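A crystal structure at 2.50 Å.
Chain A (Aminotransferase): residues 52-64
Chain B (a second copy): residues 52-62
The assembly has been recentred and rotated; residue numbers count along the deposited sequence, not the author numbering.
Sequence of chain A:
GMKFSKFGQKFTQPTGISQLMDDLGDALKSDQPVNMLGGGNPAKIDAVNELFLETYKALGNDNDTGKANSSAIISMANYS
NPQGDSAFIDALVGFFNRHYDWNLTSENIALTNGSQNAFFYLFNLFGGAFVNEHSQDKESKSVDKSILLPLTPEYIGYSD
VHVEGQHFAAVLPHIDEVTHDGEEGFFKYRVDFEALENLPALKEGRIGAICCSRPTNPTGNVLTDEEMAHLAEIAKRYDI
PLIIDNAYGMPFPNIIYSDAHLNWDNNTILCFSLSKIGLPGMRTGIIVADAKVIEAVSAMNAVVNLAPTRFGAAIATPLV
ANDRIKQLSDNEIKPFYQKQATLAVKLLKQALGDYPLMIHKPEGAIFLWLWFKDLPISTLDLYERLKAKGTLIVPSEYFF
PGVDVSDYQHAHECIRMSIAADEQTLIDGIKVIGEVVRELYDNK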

# COMPACT_ATOMS: atom_id res chain seq x y z
N PHE A 52 1.72 6.96 -23.16
CA PHE A 52 1.92 7.32 -21.77
C PHE A 52 2.69 8.63 -21.62
O PHE A 52 2.28 9.47 -20.82
CB PHE A 52 2.62 6.20 -20.96
CG PHE A 52 1.77 4.94 -20.72
CD1 PHE A 52 0.35 4.97 -20.70
CD2 PHE A 52 2.40 3.75 -20.39
CE1 PHE A 52 -0.39 3.81 -20.45
CE2 PHE A 52 1.65 2.59 -20.13
CZ PHE A 52 0.25 2.63 -20.16
N LEU A 53 3.77 8.81 -22.39
CA LEU A 53 4.58 10.04 -22.31
C LEU A 53 3.77 11.26 -22.71
O LEU A 53 3.85 12.30 -22.06
CB LEU A 53 5.86 9.95 -23.17
CG LEU A 53 6.91 11.05 -22.99
CD1 LEU A 53 7.18 11.38 -21.49
CD2 LEU A 53 8.18 10.69 -23.73
N GLU A 54 2.98 11.12 -23.77
CA GLU A 54 2.06 12.17 -24.23
C GLU A 54 1.06 12.56 -23.14
O GLU A 54 0.86 13.74 -22.87
CB GLU A 54 1.32 11.72 -25.50
CG GLU A 54 0.11 12.55 -25.96
CD GLU A 54 -0.57 11.88 -27.13
OE1 GLU A 54 0.07 11.78 -28.20
OE2 GLU A 54 -1.74 11.44 -26.98
N THR A 55 0.44 11.56 -22.54
CA THR A 55 -0.53 11.80 -21.47
C THR A 55 0.13 12.53 -20.28
O THR A 55 -0.39 13.53 -19.81
CB THR A 55 -1.22 10.50 -21.01
OG1 THR A 55 -1.74 9.81 -22.15
CG2 THR A 55 -2.33 10.80 -20.05
N TYR A 56 1.30 12.04 -19.87
CA TYR A 56 2.13 12.61 -18.80
C TYR A 56 2.42 14.10 -19.00
O TYR A 56 2.28 14.89 -18.07
CB TYR A 56 3.45 11.86 -18.74
CG TYR A 56 4.44 12.29 -17.69
CD1 TYR A 56 4.43 11.70 -16.43
CD2 TYR A 56 5.43 13.22 -17.97
CE1 TYR A 56 5.34 12.07 -15.45
CE2 TYR A 56 6.36 13.61 -16.99
CZ TYR A 56 6.32 13.02 -15.73
OH TYR A 56 7.24 13.36 -14.77
N LYS A 57 2.84 14.45 -20.22
CA LYS A 57 3.12 15.83 -20.57
C LYS A 57 1.83 16.66 -20.49
O LYS A 57 1.83 17.73 -19.85
CB LYS A 57 3.74 15.94 -21.96
CG LYS A 57 5.15 15.41 -22.08
CD LYS A 57 5.62 15.42 -23.52
CE LYS A 57 7.13 15.07 -23.63
NZ LYS A 57 8.08 16.11 -23.07
N ALA A 58 0.75 16.15 -21.10
CA ALA A 58 -0.54 16.85 -21.11
C ALA A 58 -1.01 17.18 -19.68
O ALA A 58 -1.42 18.32 -19.45
CB ALA A 58 -1.62 16.08 -21.87
N LEU A 59 -0.92 16.22 -18.75
CA LEU A 59 -1.27 16.47 -17.33
C LEU A 59 -0.43 17.56 -16.63
O LEU A 59 -0.89 18.14 -15.65
CB LEU A 59 -1.20 15.20 -16.49
CG LEU A 59 -2.21 14.11 -16.80
CD1 LEU A 59 -1.95 13.01 -15.77
CD2 LEU A 59 -3.66 14.60 -16.74
N GLY A 60 0.79 17.80 -17.09
CA GLY A 60 1.65 18.86 -16.56
C GLY A 60 1.59 20.19 -17.31
O GLY A 60 2.11 21.18 -16.80
N ASN A 61 0.97 20.20 -18.50
CA ASN A 61 0.85 21.40 -19.37
C ASN A 61 -0.56 22.05 -19.39
O ASN A 61 -0.75 22.97 -20.17
CB ASN A 61 1.30 21.05 -20.82
CG ASN A 61 2.83 20.78 -20.93
OD1 ASN A 61 3.61 21.20 -20.09
ND2 ASN A 61 3.25 20.11 -22.01
N ASP A 62 -1.51 21.61 -18.55
CA ASP A 62 -2.90 22.19 -18.49
C ASP A 62 -3.14 23.19 -17.32
O ASP A 62 -4.29 23.43 -16.90
CB ASP A 62 -3.98 21.10 -18.53
CG ASP A 62 -4.03 20.21 -17.26
OD1 ASP A 62 -3.23 20.40 -16.30
OD2 ASP A 62 -4.89 19.29 -17.26
N ASN A 63 -2.04 23.75 -16.81
CA ASN A 63 -2.06 24.79 -15.81
C ASN A 63 -2.51 26.09 -16.45
O ASN A 63 -2.30 26.30 -17.66
CB ASN A 63 -0.67 25.00 -15.16
CG ASN A 63 0.45 25.34 -16.19
OD1 ASN A 63 0.89 24.50 -16.97
ND2 ASN A 63 0.91 26.57 -16.16
N ASP A 64 -3.13 26.97 -15.65
CA ASP A 64 -3.51 28.31 -16.11
C ASP A 64 -2.22 29.11 -16.26
O ASP A 64 -1.21 28.77 -15.64
CB ASP A 64 -4.53 28.98 -15.18
CG ASP A 64 -5.91 28.29 -15.25
OD1 ASP A 64 -6.42 27.98 -16.34
OD2 ASP A 64 -6.50 28.07 -14.18
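Chain B 52-62: FLETYKALGND

Chain B packs its stretch against the same stretch of chain A as a nearly antiparallel helix pair, centred on two stacked tyrosines that each hydrogen-bond to the opposing backbone. Phe B52 lies in a helix that gives way to loop by Asp B62, and its axis passes 10.2 Å from that of chain A at a signed crossing angle of -161°. In this register Leu B53 lies beside Gly A60 (CA to CA 7.0 Å) and Gly B60 beside Leu A53 (CA to CA 6.9 Å). The CA-to-CB bond of Tyr B56 (chi1 t) points sideways to chain A, but the side-chain end comes nearer, and its ring forms an offset stack on that of Tyr A56, with centroids 3.9 Å apart and planes inclined by 14°. Each hydroxyl reaches the other helix: Tyr B56 OH donates to Tyr A56 O, and Tyr A56 OH to Tyr B56 O, both at 2.6 Å. Glycine makes room for the rings; Gly A60 CA lies 3.8 Å from Tyr B56 CE2, where a CB would clash. Leu B53 points toward chain A, its CD1 3.6 Å from Gly A60 O. Water 1 accepts from Lys B57 NZ (3.3 Å) while donating to Lys A57 O (2.9 Å). Asn B61 OD1 lies 2.7 Å from Lys A57 NZ.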

# COMPACT_ATOMS: atom_id res chain seq x y z
N PHE B 52 8.18 21.29 -7.99
CA PHE B 52 7.63 19.98 -8.37
C PHE B 52 7.25 19.89 -9.86
O PHE B 52 7.49 18.86 -10.48
CB PHE B 52 6.44 19.58 -7.50
CG PHE B 52 6.76 19.33 -6.04
CD1 PHE B 52 8.05 18.95 -5.59
CD2 PHE B 52 5.72 19.35 -5.12
CE1 PHE B 52 8.29 18.68 -4.24
CE2 PHE B 52 5.96 19.09 -3.75
CZ PHE B 52 7.24 18.75 -3.32
N LEU B 53 6.69 20.97 -10.41
CA LEU B 53 6.34 20.99 -11.85
C LEU B 53 7.62 20.95 -12.75
O LEU B 53 7.66 20.25 -13.76
CB LEU B 53 5.41 22.16 -12.20
CG LEU B 53 4.77 22.06 -13.60
CD1 LEU B 53 3.98 20.74 -13.75
CD2 LEU B 53 3.91 23.27 -13.91
N GLU B 54 8.65 21.67 -12.35
CA GLU B 54 9.96 21.65 -13.03
C GLU B 54 10.57 20.25 -13.00
O GLU B 54 11.00 19.74 -14.03
CB GLU B 54 10.91 22.68 -12.38
CG GLU B 54 12.41 22.65 -12.76
CD GLU B 54 13.20 23.63 -11.91
OE1 GLU B 54 13.08 24.86 -12.15
OE2 GLU B 54 13.91 23.17 -10.98
N THR B 55 10.61 19.64 -11.81
CA THR B 55 11.16 18.28 -11.67
C THR B 55 10.36 17.28 -12.54
O THR B 55 10.95 16.52 -13.32
CB THR B 55 11.24 17.86 -10.20
OG1 THR B 55 11.90 18.89 -9.44
CG2 THR B 55 11.99 16.55 -10.03
N TYR B 56 9.03 17.38 -12.47
CA TYR B 56 8.09 16.56 -13.27
C TYR B 56 8.34 16.60 -14.79
O TYR B 56 8.41 15.56 -15.45
CB TYR B 56 6.66 17.05 -13.00
CG TYR B 56 5.57 16.29 -13.68
CD1 TYR B 56 5.03 15.16 -13.09
CD2 TYR B 56 5.03 16.73 -14.89
CE1 TYR B 56 3.99 14.47 -13.69
CE2 TYR B 56 3.98 16.04 -15.52
CZ TYR B 56 3.47 14.90 -14.92
OH TYR B 56 2.45 14.22 -15.53
N LYS B 57 8.46 17.83 -15.31
CA LYS B 57 8.75 18.05 -16.72
C LYS B 57 10.10 17.48 -17.10
O LYS B 57 10.20 16.80 -18.14
CB LYS B 57 8.71 19.55 -17.05
CG LYS B 57 7.33 20.14 -17.08
CD LYS B 57 7.43 21.61 -17.26
CE LYS B 57 6.07 22.25 -17.38
NZ LYS B 57 5.32 21.79 -18.57
N ALA B 58 11.12 17.74 -16.28
CA ALA B 58 12.50 17.25 -16.51
C ALA B 58 12.55 15.71 -16.61
O ALA B 58 13.27 15.18 -17.47
CB ALA B 58 13.48 17.74 -15.43
N LEU B 59 11.77 15.02 -15.77
CA LEU B 59 11.71 13.54 -15.81
C LEU B 59 11.11 12.98 -17.09
O LEU B 59 11.38 11.84 -17.42
CB LEU B 59 10.98 12.96 -14.58
CG LEU B 59 11.69 13.16 -13.25
CD1 LEU B 59 10.80 12.65 -12.16
CD2 LEU B 59 13.03 12.48 -13.20
N GLY B 60 10.29 13.77 -17.79
CA GLY B 60 9.70 13.40 -19.07
C GLY B 60 10.45 13.90 -20.30
O GLY B 60 10.07 13.54 -21.39
N ASN B 61 11.52 14.69 -20.12
CA ASN B 61 12.36 15.26 -21.20
C ASN B 61 13.82 14.74 -21.25
O ASN B 61 14.58 15.17 -22.11
CB ASN B 61 12.36 16.80 -21.08
CG ASN B 61 11.04 17.43 -21.52
OD1 ASN B 61 10.54 17.11 -22.59
ND2 ASN B 61 10.50 18.34 -20.71
N ASP B 62 14.21 13.82 -20.36
CA ASP B 62 15.60 13.30 -20.34
C ASP B 62 15.83 12.03 -21.17
O ASP B 62 16.84 11.38 -21.03
CB ASP B 62 16.11 13.10 -18.89
CG ASP B 62 15.35 12.05 -18.12
OD1 ASP B 62 14.39 11.43 -18.62
OD2 ASP B 62 15.71 11.87 -16.95
O HOH W 1 4.25 18.72 -18.51
O HOH W 2 8.12 16.20 -19.87
O HOH W 3 3.24 23.77 -17.63